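Probable endonuclease 4 (Thermotoga maritima, PDB 4HNO) probably cleaves DNA at apurinic or apyrimidinic sites during base excision repair, as a metal-dependent endonuclease that leaves a 3'-hydroxyl and a 5'-terminal sugar phosphate. Local coordinates at residues R40-A44 / K89-L93; L46-A52 / E99-L104; N78-P82 / R127-L132; N133-T139 / V170-V176; L219-P225 / I236-G242. All coordinates share one frame; numbering follows the deposited sequence.

In the fold
All five contacts belong to one TIM barrel and tie its loops to the helices and strands around it. Interactions 1 and 2 both use helix 84-104, receiving on it the loop after strand 31-34 and then the start of helix 49-61; both are partly buried, the first apolar with a water bridge, the second ending in a salt bridge. Interactions 3 and 4 share helix 121-136, their centres about 13 Å apart. Interaction 3 is the most buried and pairs leucine and isoleucine packing with one arginine grip, whereas interaction 4 is a network of amides, carboxylate and guanidinium. Interaction 5 stands across the chain's centre from 1, 2 and 4, beside the metal site, and is built on a buried aspartate.

Interaction 1. Residues R40-A44 / K89-L93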
# COMPACT_ATOMS: atom_id res chain seq x y z
N ARG A 40 2.07 -19.98 -1.42
CA ARG A 40 0.71 -20.28 -1.00
C ARG A 40 0.67 -20.72 0.43
O ARG A 40 -0.39 -21.11 0.92
CB ARG A 40 0.12 -21.34 -1.89
CG ARG A 40 -0.38 -20.76 -3.16
CD ARG A 40 -0.25 -21.75 -4.25
NE ARG A 40 -1.24 -22.82 -4.15
CZ ARG A 40 -1.40 -23.75 -5.08
NH1 ARG A 40 -0.61 -23.76 -6.15
NH2 ARG A 40 -2.34 -24.68 -4.96
N SER A 41 1.80 -20.71 1.09
CA SER A 41 1.83 -21.09 2.50
C SER A 41 2.91 -20.25 3.19
O SER A 41 3.20 -19.12 2.78
CB SER A 41 2.00 -22.62 2.68
OG SER A 41 1.92 -23.06 4.05
N TRP A 42 3.47 -20.81 4.25
CA TRP A 42 4.20 -20.02 5.20
C TRP A 42 5.69 -19.88 4.90
O TRP A 42 6.39 -19.22 5.66
CB TRP A 42 3.98 -20.62 6.57
CG TRP A 42 2.58 -20.47 7.06
CD1 TRP A 42 1.68 -21.46 7.29
CD2 TRP A 42 1.94 -19.24 7.39
NE1 TRP A 42 0.52 -20.93 7.76
CE2 TRP A 42 0.65 -19.56 7.84
CE3 TRP A 42 2.33 -17.90 7.37
CZ2 TRP A 42 -0.25 -18.59 8.25
CZ3 TRP A 42 1.44 -16.95 7.78
CH2 TRP A 42 0.16 -17.30 8.22
N SER A 43 6.16 -20.43 3.79
CA SER A 43 7.55 -20.28 3.38
C SER A 43 7.62 -19.64 2.01
O SER A 43 6.74 -19.85 1.17
CB SER A 43 8.28 -21.62 3.39
OG SER A 43 7.68 -22.51 2.48
N ALA A 44 8.63 -18.82 1.80
CA ALA A 44 8.83 -18.18 0.52
C ALA A 44 10.32 -18.21 0.18
O ALA A 44 11.19 -17.96 1.01
CB ALA A 44 8.36 -16.73 0.53
N LYS A 89 4.06 -17.89 12.62
CA LYS A 89 4.38 -18.11 11.23
C LYS A 89 4.33 -16.81 10.43
O LYS A 89 5.11 -16.62 9.49
CB LYS A 89 3.44 -19.16 10.64
CG LYS A 89 3.66 -20.56 11.25
CD LYS A 89 2.59 -21.53 10.76
CE LYS A 89 2.53 -22.88 11.50
NZ LYS A 89 3.80 -23.55 11.71
N SER A 90 3.42 -15.92 10.81
CA SER A 90 3.32 -14.60 10.20
C SER A 90 4.57 -13.78 10.45
O SER A 90 5.08 -13.13 9.53
CB SER A 90 2.09 -13.88 10.74
OG SER A 90 0.89 -14.45 10.28
N VAL A 91 5.07 -13.78 11.68
CA VAL A 91 6.29 -13.07 11.98
C VAL A 91 7.44 -13.59 11.13
O VAL A 91 8.21 -12.82 10.55
CB VAL A 91 6.62 -13.17 13.49
CG1 VAL A 91 8.05 -12.75 13.79
CG2 VAL A 91 5.62 -12.36 14.30
N GLU A 92 7.58 -14.91 11.04
CA GLU A 92 8.70 -15.46 10.30
C GLU A 92 8.58 -15.19 8.81
O GLU A 92 9.58 -14.91 8.15
CB GLU A 92 8.88 -16.95 10.59
CG GLU A 92 9.28 -17.22 12.03
CD GLU A 92 10.55 -16.50 12.47
OE1 GLU A 92 11.54 -16.51 11.70
OE2 GLU A 92 10.53 -15.87 13.56
N LEU A 93 7.38 -15.26 8.26
CA LEU A 93 7.22 -14.97 6.85
C LEU A 93 7.44 -13.48 6.57
O LEU A 93 8.02 -13.13 5.55
CB LEU A 93 5.87 -15.45 6.31
CG LEU A 93 5.67 -15.27 4.81
CD1 LEU A 93 6.74 -15.95 3.99
CD2 LEU A 93 4.28 -15.76 4.42
O HOH W 1 6.65 -18.78 8.40
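Trp42 lies against Lys89 and Ser90 where a loop of the TIM barrel, following strand 31-34, crosses the outer helix 84-104. The main contact is a CH-pi one: Lys89 CD sits over the five-membered ring of Trp42, 3.7 Å from its centroid and 14° off the ring normal. Lys89 CB covers the same indole nearer the six-membered part, 3.6 Å from Trp42 CD2, and the two side chains cross at about a right angle. The lysine tail runs on past the ring and bends only at its last torsion (chi4 -46°), which carries the ammonium away from the loop. Ser90 OG approaches the far end of the indole obliquely, 3.6 Å from Trp42 CZ3, while it donates to Ile86 O and accepts from Asn78 N.

The apolar part belongs to Leu93. With CG anti to the backbone N (chi1 -176°), its two methyls part against the loop: CD2 meets Trp42 CE3 at 4.1 Å and CD1 meets Ala44 CB at 3.9 Å.

No direct hydrogen bond joins the segments. One water does so instead, donating to Trp42 O at 2.8 Å and to Lys89 O at 2.9 Å.

Interaction 2. Residues L46-A52 / E99-L104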
# COMPACT_ATOMS: atom_id res chain seq x y z
N LEU A 46 13.71 -16.76 -1.68
CA LEU A 46 14.34 -15.53 -2.11
C LEU A 46 14.46 -15.51 -3.64
O LEU A 46 14.62 -16.56 -4.26
CB LEU A 46 15.77 -15.41 -1.59
CG LEU A 46 15.91 -15.28 -0.09
CD1 LEU A 46 17.38 -15.33 0.25
CD2 LEU A 46 15.34 -13.97 0.39
N PRO A 47 14.51 -14.32 -4.23
CA PRO A 47 14.99 -14.26 -5.61
C PRO A 47 16.42 -14.78 -5.67
O PRO A 47 17.19 -14.56 -4.74
CB PRO A 47 14.95 -12.76 -5.93
CG PRO A 47 15.02 -12.08 -4.66
CD PRO A 47 14.30 -12.99 -3.66
N SER A 48 16.77 -15.44 -6.75
CA SER A 48 18.15 -15.84 -6.94
C SER A 48 19.03 -14.60 -7.07
O SER A 48 18.56 -13.49 -7.34
CB SER A 48 18.31 -16.70 -8.18
OG SER A 48 18.11 -15.92 -9.34
N ASP A 49 20.33 -14.80 -6.90
CA ASP A 49 21.26 -13.72 -7.13
C ASP A 49 21.08 -13.14 -8.52
O ASP A 49 21.08 -11.92 -8.70
CB ASP A 49 22.70 -14.17 -6.99
CG ASP A 49 23.04 -14.67 -5.63
OD1 ASP A 49 22.29 -14.44 -4.65
OD2 ASP A 49 24.10 -15.31 -5.52
N GLU A 50 20.97 -14.00 -9.52
CA GLU A 50 20.81 -13.56 -10.89
C GLU A 50 19.53 -12.76 -11.07
O GLU A 50 19.52 -11.73 -11.74
CB GLU A 50 20.81 -14.79 -11.80
CG GLU A 50 20.58 -14.53 -13.27
CD GLU A 50 21.76 -13.88 -13.94
OE1 GLU A 50 21.60 -13.39 -15.09
OE2 GLU A 50 22.85 -13.84 -13.33
N ALA A 51 18.44 -13.25 -10.48
CA ALA A 51 17.17 -12.56 -10.61
C ALA A 51 17.22 -11.17 -9.98
O ALA A 51 16.67 -10.21 -10.54
CB ALA A 51 16.06 -13.38 -9.96
N ALA A 52 17.85 -11.05 -8.82
CA ALA A 52 17.95 -9.76 -8.16
C ALA A 52 18.81 -8.80 -8.96
O ALA A 52 18.48 -7.63 -9.09
CB ALA A 52 18.48 -9.93 -6.75
N GLU A 99 13.54 -9.60 3.94
CA GLU A 99 14.78 -10.00 3.33
C GLU A 99 14.68 -10.09 1.81
O GLU A 99 15.66 -9.81 1.12
CB GLU A 99 15.29 -11.26 4.00
CG GLU A 99 15.72 -10.95 5.48
CD GLU A 99 16.85 -9.87 5.59
OE1 GLU A 99 17.90 -10.04 4.92
OE2 GLU A 99 16.70 -8.86 6.30
N ILE A 100 13.52 -10.46 1.27
CA ILE A 100 13.31 -10.41 -0.16
C ILE A 100 13.44 -8.97 -0.65
O ILE A 100 14.13 -8.69 -1.64
CB ILE A 100 11.93 -10.99 -0.55
CG1 ILE A 100 11.90 -12.50 -0.32
CG2 ILE A 100 11.59 -10.64 -1.98
CD1 ILE A 100 10.52 -13.12 -0.29
N CYS A 101 12.75 -8.05 0.03
CA CYS A 101 12.88 -6.64 -0.33
C CYS A 101 14.33 -6.20 -0.31
O CYS A 101 14.80 -5.56 -1.23
CB CYS A 101 12.07 -5.77 0.63
SG CYS A 101 10.28 -5.91 0.47
N ARG A 102 15.03 -6.55 0.76
CA ARG A 102 16.41 -6.12 0.93
C ARG A 102 17.27 -6.66 -0.22
O ARG A 102 18.13 -5.96 -0.73
CB ARG A 102 16.91 -6.57 2.31
CG ARG A 102 18.31 -6.18 2.72
CD ARG A 102 18.51 -4.74 3.22
NE ARG A 102 18.42 -3.79 2.13
CZ ARG A 102 19.41 -3.54 1.28
NH1 ARG A 102 19.22 -2.66 0.32
NH2 ARG A 102 20.60 -4.15 1.38
N LYS A 103 17.05 -7.91 -0.65
CA LYS A 103 17.83 -8.49 -1.73
C LYS A 103 17.56 -7.79 -3.07
O LYS A 103 18.48 -7.61 -3.87
CB LYS A 103 17.60 -9.99 -1.81
CG LYS A 103 18.57 -10.66 -2.77
CD LYS A 103 18.57 -12.16 -2.68
CE LYS A 103 19.60 -12.73 -3.66
NZ LYS A 103 19.71 -14.20 -3.59
N LEU A 104 16.30 -7.44 -3.31
CA LEU A 104 15.92 -6.71 -4.52
C LEU A 104 16.31 -5.24 -4.50
O LEU A 104 16.34 -4.61 -5.56
CB LEU A 104 14.41 -6.82 -4.74
CG LEU A 104 13.87 -8.20 -5.06
CD1 LEU A 104 12.35 -8.17 -5.11
CD2 LEU A 104 14.44 -8.76 -6.36
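Lys103 and Pro47 slide past each other in opposite directions. The lysine leaves helix 84-104 with CG anti to the backbone N (chi1 -171°) and stays extended, so its methylenes run alongside the proline ring, CD 4.1 Å from Pro47 CG, before the ammonium reaches the start of helix 49-61. There NZ donates to Pro47 O at 2.8 Å, in the carbonyl plane. In the conformer given here, one of two for Asp49, it also forms a salt bridge with Asp49 OD1, likewise 2.8 Å from NZ, meeting that oxygen on its anti side, 18° out of the carboxylate plane; these two side chains cross at about a right angle.

Pro47 CG touches Leu104 CD2 at 3.8 Å, and Pro47 CD rests on the CG2 branch of Ile100. Leu46 reaches the helix with CD2, 3.8 Å from Ile100 CG1, while Ala52 CB lies on Lys103 CG.

Ser48 is the N-cap of helix 49-61, its OG accepting from Ala51 N at 2.9 Å. Lys103 thus pairs with a carbonyl just ahead of the helix and, in that conformer, a first-turn carboxylate, acceptors that probably help offset the unfavourable approach of a cation to a helix N-terminus.

Interaction 3. Residues N78-P82 / R127-L132; sequences NLASP and RIVRGL
Leu79 and Ala80 press on helix 121-136 from a type I turn, Asn78 to Ser81, in the loop that follows strand 69-72. Asn78 shapes the turn: its OD1 takes the N-H of Ala80 at 3.0 Å in an Asx turn, and also that of Ser115.

Leu79 drives into the helix over Gly131. Its CD1 meets Leu132 CD2 at 3.8 Å, the two leucines crossing at about a right angle, while its CB rests on Ile128. Gly131 presents only backbone here, and Leu79 CD1 comes up to its carbonyl carbon.

Ala80 faces two ways. Its CB packs on Ile128 CG1, 3.7 Å off, while its carbonyl is gripped side-on by Arg127, whose NE and NH1 both donate to Ala80 O at 3.0 Å. The oxygen lies in the guanidinium plane, 2° out, but both nitrogens come from the same face of the carbonyl, NE well above its plane. A bend in the arginine at chi3 (-65°) brings NE and NH1 round to that oxygen. Past Ser81, Pro82 lays CB over one guanidinium face, 3.8 Å from NH1, which has a second partner in Thr119 OG1.

Val91 and Leu94 of helix 84-104 also pack on Leu79. A loop leaving one strand and packing on a neighbouring outer helix, here with its carbonyl held by an arginine, fits the helical layer of a TIM barrel.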
# COMPACT_ATOMS: atom_id res chain seq x y z
N ASN A 78 -0.82 -12.30 9.38
CA ASN A 78 -1.77 -11.65 10.26
C ASN A 78 -1.17 -11.53 11.65
O ASN A 78 -1.32 -12.41 12.50
CB ASN A 78 -3.08 -12.41 10.31
CG ASN A 78 -4.08 -11.73 11.20
OD1 ASN A 78 -3.85 -10.61 11.67
ND2 ASN A 78 -5.20 -12.39 11.47
N LEU A 79 -0.48 -10.42 11.86
CA LEU A 79 0.18 -10.15 13.13
C LEU A 79 -0.79 -9.85 14.28
O LEU A 79 -0.36 -9.74 15.42
CB LEU A 79 1.14 -8.97 13.01
CG LEU A 79 2.32 -9.15 12.05
CD1 LEU A 79 3.13 -7.85 12.04
CD2 LEU A 79 3.19 -10.33 12.43
N ALA A 80 -2.09 -9.71 13.98
CA ALA A 80 -3.08 -9.56 15.03
C ALA A 80 -3.75 -10.87 15.40
O ALA A 80 -4.59 -10.89 16.29
CB ALA A 80 -4.15 -8.55 14.65
N SER A 81 -3.39 -11.96 14.75
CA SER A 81 -4.11 -13.21 14.97
C SER A 81 -4.05 -13.60 16.43
O SER A 81 -2.98 -13.59 17.04
CB SER A 81 -3.50 -14.33 14.16
OG SER A 81 -4.17 -15.54 14.46
N PRO A 82 -5.17 -14.06 16.99
CA PRO A 82 -5.17 -14.59 18.35
C PRO A 82 -4.73 -16.06 18.39
O PRO A 82 -4.77 -16.65 19.47
CB PRO A 82 -6.63 -14.44 18.77
CG PRO A 82 -7.37 -14.64 17.50
CD PRO A 82 -6.53 -13.97 16.43
N ARG A 127 -0.43 -7.28 19.81
CA ARG A 127 0.16 -8.40 19.08
C ARG A 127 0.84 -7.90 17.80
O ARG A 127 1.90 -8.41 17.43
CB ARG A 127 -0.87 -9.48 18.75
CG ARG A 127 -1.29 -10.30 19.97
CD ARG A 127 -2.12 -11.52 19.62
NE ARG A 127 -3.40 -11.19 19.03
CZ ARG A 127 -4.53 -11.03 19.71
NH1 ARG A 127 -5.65 -10.77 19.05
NH2 ARG A 127 -4.56 -11.12 21.05
N ILE A 128 0.23 -6.94 17.13
CA ILE A 128 0.84 -6.38 15.91
C ILE A 128 2.16 -5.71 16.28
O ILE A 128 3.18 -5.89 15.61
CB ILE A 128 -0.09 -5.40 15.23
CG1 ILE A 128 -1.34 -6.10 14.69
CG2 ILE A 128 0.65 -4.69 14.08
CD1 ILE A 128 -2.45 -5.13 14.34
N VAL A 129 2.16 -4.90 17.34
CA VAL A 129 3.37 -4.24 17.79
C VAL A 129 4.45 -5.25 18.13
O VAL A 129 5.61 -5.10 17.73
CB VAL A 129 3.06 -3.34 19.00
CG1 VAL A 129 4.32 -2.82 19.65
CG2 VAL A 129 2.15 -2.17 18.56
N ARG A 130 4.08 -6.29 18.86
CA ARG A 130 5.05 -7.31 19.24
C ARG A 130 5.66 -7.95 17.98
O ARG A 130 6.85 -8.19 17.91
CB ARG A 130 4.38 -8.35 20.14
CG ARG A 130 5.32 -9.37 20.73
CD ARG A 130 4.60 -10.34 21.65
NE ARG A 130 5.57 -11.19 22.32
CZ ARG A 130 5.32 -12.01 23.33
NH1 ARG A 130 4.09 -12.11 23.82
NH2 ARG A 130 6.30 -12.73 23.85
N GLY A 131 4.81 -8.24 17.01
CA GLY A 131 5.27 -8.84 15.77
C GLY A 131 6.16 -7.91 14.96
O GLY A 131 7.21 -8.34 14.46
N LEU A 132 5.75 -6.66 14.83
CA LEU A 132 6.58 -5.69 14.14
C LEU A 132 7.92 -5.51 14.83
O LEU A 132 8.94 -5.39 14.17
CB LEU A 132 5.87 -4.35 14.02
CG LEU A 132 4.69 -4.32 13.06
CD1 LEU A 132 3.98 -2.98 13.15
CD2 LEU A 132 5.12 -4.62 11.63

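Interaction 4. Residues N133-T139 / V170-V176; sequences NEVLNNT and VDQRDRV
Asn133 and Leu136, on the last turn of helix 121-136, face the loop 170-176, the backbones nearest at Asn133 and Val170 (CA to CA 6.1 Å), and a type I turn from Leu136 to Thr139 ends the first segment.

Asn133 OD1 takes the N-H of Asp171 on a lone pair, 2.8 Å and nearly straight at 172°, with its amide stacked on the Asp171 carboxylate. Asn137, nearly coplanar with its partners, donates through ND2 to Asp171 OD2 and accepts at OD1 from Gln172 NE2, each at 2.9 Å.

Arg175 closes the other end. Leu136 CD2 sits over the centre of its guanidinium, 3.6 Å from CZ. NH1 meets Thr139 OG1 in plane at 3.0 Å. NH2 points one N-H fairly straight at Gln172 OE1 (161°); its bonds to Leu136 O and Thr139 O are bent, consistent with one shared N-H. Leu136 CD1 packs against Val170 CG1, 3.7 Å away, and Val176 CG2.

With Arg175 NE on Val142 O, the arginine bridges the helix exit and the approach to strands 143-147 and 176-181, a helix-to-strand junction of the TIM barrel.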
# COMPACT_ATOMS: atom_id res chain seq x y z
N ASN A 133 7.94 -5.52 16.16
CA ASN A 133 9.22 -5.43 16.85
C ASN A 133 10.10 -6.63 16.53
O ASN A 133 11.29 -6.48 16.30
CB ASN A 133 9.02 -5.30 18.35
CG ASN A 133 8.61 -3.93 18.79
OD1 ASN A 133 8.92 -2.93 18.14
ND2 ASN A 133 7.95 -3.87 19.93
N GLU A 134 9.53 -7.84 16.52
CA GLU A 134 10.35 -9.00 16.21
C GLU A 134 10.91 -8.91 14.80
O GLU A 134 12.06 -9.28 14.56
CB GLU A 134 9.55 -10.29 16.37
CG GLU A 134 9.25 -10.62 17.79
CD GLU A 134 10.50 -10.61 18.64
OE1 GLU A 134 11.46 -11.34 18.30
OE2 GLU A 134 10.56 -9.85 19.64
N VAL A 135 10.13 -8.41 13.86
CA VAL A 135 10.61 -8.29 12.49
C VAL A 135 11.65 -7.18 12.36
O VAL A 135 12.74 -7.40 11.83
CB VAL A 135 9.44 -8.07 11.53
CG1 VAL A 135 9.91 -7.77 10.12
CG2 VAL A 135 8.49 -9.27 11.55
N LEU A 136 11.30 -5.99 12.82
CA LEU A 136 12.18 -4.84 12.64
C LEU A 136 13.47 -5.00 13.42
O LEU A 136 14.54 -4.62 12.94
CB LEU A 136 11.46 -3.55 13.01
CG LEU A 136 10.31 -3.18 12.06
CD1 LEU A 136 9.54 -2.02 12.66
CD2 LEU A 136 10.80 -2.86 10.66
N ASN A 137 13.40 -5.55 14.63
CA ASN A 137 14.57 -5.67 15.47
C ASN A 137 15.50 -6.79 15.03
O ASN A 137 16.57 -6.95 15.63
CB ASN A 137 14.19 -5.84 16.95
CG ASN A 137 13.54 -4.61 17.56
OD1 ASN A 137 13.69 -3.47 17.09
ND2 ASN A 137 12.83 -4.82 18.65
N ASN A 138 15.14 -7.53 13.99
CA ASN A 138 15.97 -8.60 13.45
C ASN A 138 16.26 -8.43 11.97
O ASN A 138 16.71 -9.36 11.32
CB ASN A 138 15.34 -9.96 13.75
CG ASN A 138 15.45 -10.31 15.20
OD1 ASN A 138 16.54 -10.63 15.68
ND2 ASN A 138 14.35 -10.22 15.91
N THR A 139 16.03 -7.22 11.45
CA THR A 139 16.30 -6.87 10.07
C THR A 139 16.82 -5.43 10.05
O THR A 139 16.75 -4.72 11.05
CB THR A 139 15.04 -6.95 9.20
OG1 THR A 139 14.06 -6.05 9.70
CG2 THR A 139 14.48 -8.37 9.12
N VAL A 170 5.85 0.93 18.46
CA VAL A 170 6.93 0.12 17.89
C VAL A 170 8.29 0.72 18.23
O VAL A 170 8.47 1.94 18.19
CB VAL A 170 6.72 0.01 16.36
CG1 VAL A 170 7.91 -0.58 15.63
CG2 VAL A 170 5.48 -0.81 16.07
N ASP A 171 9.26 -0.14 18.52
CA ASP A 171 10.58 0.35 18.91
C ASP A 171 11.22 1.19 17.80
O ASP A 171 11.70 2.31 18.01
CB ASP A 171 11.52 -0.81 19.24
CG ASP A 171 11.11 -1.66 20.41
OD1 ASP A 171 10.42 -1.17 21.30
OD2 ASP A 171 11.56 -2.84 20.43
N GLN A 172 11.22 0.66 16.59
CA GLN A 172 11.85 1.31 15.43
C GLN A 172 10.80 2.04 14.61
O GLN A 172 10.54 1.73 13.45
CB GLN A 172 12.64 0.31 14.60
CG GLN A 172 13.82 -0.24 15.38
CD GLN A 172 14.80 -1.00 14.53
OE1 GLN A 172 15.26 -0.51 13.49
NE2 GLN A 172 15.14 -2.19 14.95
N ARG A 173 10.22 3.07 15.22
CA ARG A 173 9.14 3.78 14.57
C ARG A 173 9.60 4.52 13.32
O ARG A 173 8.76 4.79 12.44
CB ARG A 173 8.40 4.66 15.53
CG ARG A 173 9.20 5.70 16.15
CD ARG A 173 8.39 6.46 17.18
NE ARG A 173 9.26 7.43 17.81
CZ ARG A 173 10.00 7.20 18.89
NH1 ARG A 173 9.98 6.03 19.50
NH2 ARG A 173 10.78 8.15 19.35
N ASP A 174 10.88 4.82 13.16
CA ASP A 174 11.33 5.42 11.92
C ASP A 174 11.25 4.44 10.74
O ASP A 174 11.30 4.85 9.58
CB ASP A 174 12.78 5.94 12.02
CG ASP A 174 12.94 7.13 12.95
OD1 ASP A 174 11.93 7.70 13.36
OD2 ASP A 174 14.09 7.50 13.24
N ARG A 175 11.11 3.15 11.04
CA ARG A 175 10.92 2.13 10.02
C ARG A 175 9.47 1.68 9.92
O ARG A 175 9.19 0.63 9.35
CB ARG A 175 11.87 0.97 10.23
CG ARG A 175 13.32 1.35 9.93
CD ARG A 175 14.28 0.25 10.30
NE ARG A 175 14.02 -0.94 9.50
CZ ARG A 175 14.29 -2.18 9.88
NH1 ARG A 175 14.03 -3.17 9.05
NH2 ARG A 175 14.83 -2.42 11.07
N VAL A 176 8.55 2.54 10.36
CA VAL A 176 7.12 2.33 10.14
C VAL A 176 6.58 3.62 9.52
O VAL A 176 6.74 4.71 10.08
CB VAL A 176 6.38 2.02 11.43
CG1 VAL A 176 4.89 1.81 11.17
CG2 VAL A 176 6.97 0.79 12.10
O HOH W 2 10.97 -2.26 16.28
O HOH W 3 7.82 -1.55 21.56

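Interaction 5. Residues L219-P225 / I236-G242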
# COMPACT_ATOMS: atom_id res chain seq x y z
N LEU A 219 -4.55 3.99 -5.16
CA LEU A 219 -5.54 4.77 -5.88
C LEU A 219 -6.56 3.81 -6.46
O LEU A 219 -6.36 3.21 -7.51
CB LEU A 219 -4.85 5.60 -6.97
CG LEU A 219 -5.72 6.75 -7.45
CD1 LEU A 219 -5.74 7.89 -6.44
CD2 LEU A 219 -5.28 7.23 -8.83
N ASN A 220 -7.67 3.68 -5.74
CA ASN A 220 -8.73 2.74 -6.06
C ASN A 220 -10.08 3.46 -5.97
O ASN A 220 -10.37 4.10 -4.96
CB ASN A 220 -8.76 1.61 -5.02
CG ASN A 220 -7.51 0.76 -5.06
OD1 ASN A 220 -7.06 0.37 -6.15
ND2 ASN A 220 -6.96 0.46 -3.89
N ASP A 221 -10.90 3.36 -7.01
CA ASP A 221 -12.29 3.77 -6.85
C ASP A 221 -12.97 2.66 -6.02
O ASP A 221 -12.35 1.64 -5.67
CB ASP A 221 -12.93 4.03 -8.23
CG ASP A 221 -14.03 5.08 -8.21
OD1 ASP A 221 -14.76 5.16 -7.20
OD2 ASP A 221 -14.17 5.81 -9.24
N SER A 222 -14.24 2.86 -5.72
CA SER A 222 -15.02 1.92 -4.94
C SER A 222 -16.29 1.50 -5.67
O SER A 222 -16.99 2.32 -6.24
CB SER A 222 -15.41 2.50 -3.59
OG SER A 222 -16.14 1.50 -2.88
N LYS A 223 -16.60 0.21 -5.59
CA LYS A 223 -17.86 -0.29 -6.10
C LYS A 223 -19.05 0.14 -5.25
O LYS A 223 -20.19 -0.05 -5.67
CB LYS A 223 -17.83 -1.82 -6.23
CG LYS A 223 -16.97 -2.28 -7.39
CD LYS A 223 -17.11 -3.74 -7.71
CE LYS A 223 -16.31 -4.09 -8.96
NZ LYS A 223 -17.03 -3.70 -10.22
N TYR A 224 -18.80 0.69 -4.06
CA TYR A 224 -19.85 0.98 -3.10
C TYR A 224 -19.76 2.41 -2.61
O TYR A 224 -18.73 3.07 -2.72
CB TYR A 224 -19.79 -0.01 -1.93
CG TYR A 224 -20.14 -1.42 -2.34
CD1 TYR A 224 -19.15 -2.30 -2.77
CD2 TYR A 224 -21.44 -1.86 -2.35
CE1 TYR A 224 -19.45 -3.59 -3.19
CE2 TYR A 224 -21.76 -3.15 -2.80
CZ TYR A 224 -20.75 -4.00 -3.21
OH TYR A 224 -21.01 -5.29 -3.64
N PRO A 225 -20.86 2.90 -2.01
CA PRO A 225 -20.88 4.27 -1.50
C PRO A 225 -19.99 4.48 -0.29
O PRO A 225 -19.48 3.55 0.35
CB PRO A 225 -22.35 4.47 -1.11
CG PRO A 225 -23.11 3.46 -1.85
CD PRO A 225 -22.20 2.28 -2.00
N ILE A 236 -10.80 3.51 -11.95
CA ILE A 236 -10.84 4.94 -11.70
C ILE A 236 -11.92 5.59 -12.53
O ILE A 236 -11.95 5.48 -13.76
CB ILE A 236 -9.48 5.59 -12.05
CG1 ILE A 236 -8.33 4.97 -11.24
CG2 ILE A 236 -9.55 7.10 -11.85
CD1 ILE A 236 -8.52 5.03 -9.77
N GLY A 237 -12.83 6.29 -11.85
CA GLY A 237 -13.90 7.01 -12.52
C GLY A 237 -15.17 6.20 -12.70
O GLY A 237 -16.18 6.75 -13.10
N SER A 238 -15.12 4.91 -12.40
CA SER A 238 -16.27 4.05 -12.60
C SER A 238 -17.04 3.75 -11.33
O SER A 238 -18.04 3.04 -11.38
CB SER A 238 -15.85 2.75 -13.27
OG SER A 238 -15.46 3.02 -14.59
N GLY A 239 -16.59 4.29 -10.20
CA GLY A 239 -17.23 3.99 -8.93
C GLY A 239 -17.76 5.22 -8.23
O GLY A 239 -18.00 6.27 -8.82
N PHE A 240 -17.97 5.07 -6.93
CA PHE A 240 -18.61 6.11 -6.14
C PHE A 240 -17.70 7.26 -5.74
O PHE A 240 -18.20 8.30 -5.28
CB PHE A 240 -19.34 5.52 -4.93
CG PHE A 240 -20.63 4.82 -5.30
CD1 PHE A 240 -20.66 3.45 -5.50
CD2 PHE A 240 -21.79 5.54 -5.43
CE1 PHE A 240 -21.84 2.80 -5.82
CE2 PHE A 240 -22.97 4.90 -5.77
CZ PHE A 240 -23.00 3.53 -5.96
N ILE A 241 -16.40 7.12 -5.92
CA ILE A 241 -15.52 8.29 -5.81
C ILE A 241 -15.65 9.09 -7.11
O ILE A 241 -15.98 10.28 -7.09
CB ILE A 241 -14.07 7.90 -5.46
CG1 ILE A 241 -14.06 7.18 -4.11
CG2 ILE A 241 -13.20 9.14 -5.47
CD1 ILE A 241 -12.72 6.59 -3.72
N GLY A 242 -15.45 8.42 -8.23
CA GLY A 242 -15.80 8.97 -9.52
C GLY A 242 -14.81 9.98 -10.05
O GLY A 242 -13.84 10.35 -9.41
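Pro225 lies on one face of the Phe240 ring, its CG over the centre in a CH-pi contact, 4.1 Å from the centroid and 8° off the normal. At the ring edge lies Lys223 O, 3.3 Å from Phe240 CE1.

The second flat group, the buried Asp221 carboxylate, is wrapped by backbone N-H groups of loop 236-242. CG stands roughly anti to the backbone N, skewed to chi1 -150°, directing both oxygens into the loop. OD1 accepts from Ile241 N at 2.9 Å on its syn side and from Ser222 N on the anti lone pair. OD2 takes Gly237 N at 3.0 Å on its anti lone pair and Gly242 N at 3.1 Å on the syn side, and Gly239 N adds a weak bond. These amides probably stabilise the negative charge. Gly239 CA makes a CA-H...O contact with Ser222 O, 3.2 Å away, which also accepts from Phe240 N.

Ile236 crosses Leu219 at about a right angle, its CD1 4.0 Å from Leu219 CG. Asn220, next along the strand, bonds Glu263 N and, weakly, Asp181. Asp221 thus clasps a loop to a barrel strand whose Asn220 lies next to the metal site of Glu147, Asp181, His218 and Glu263.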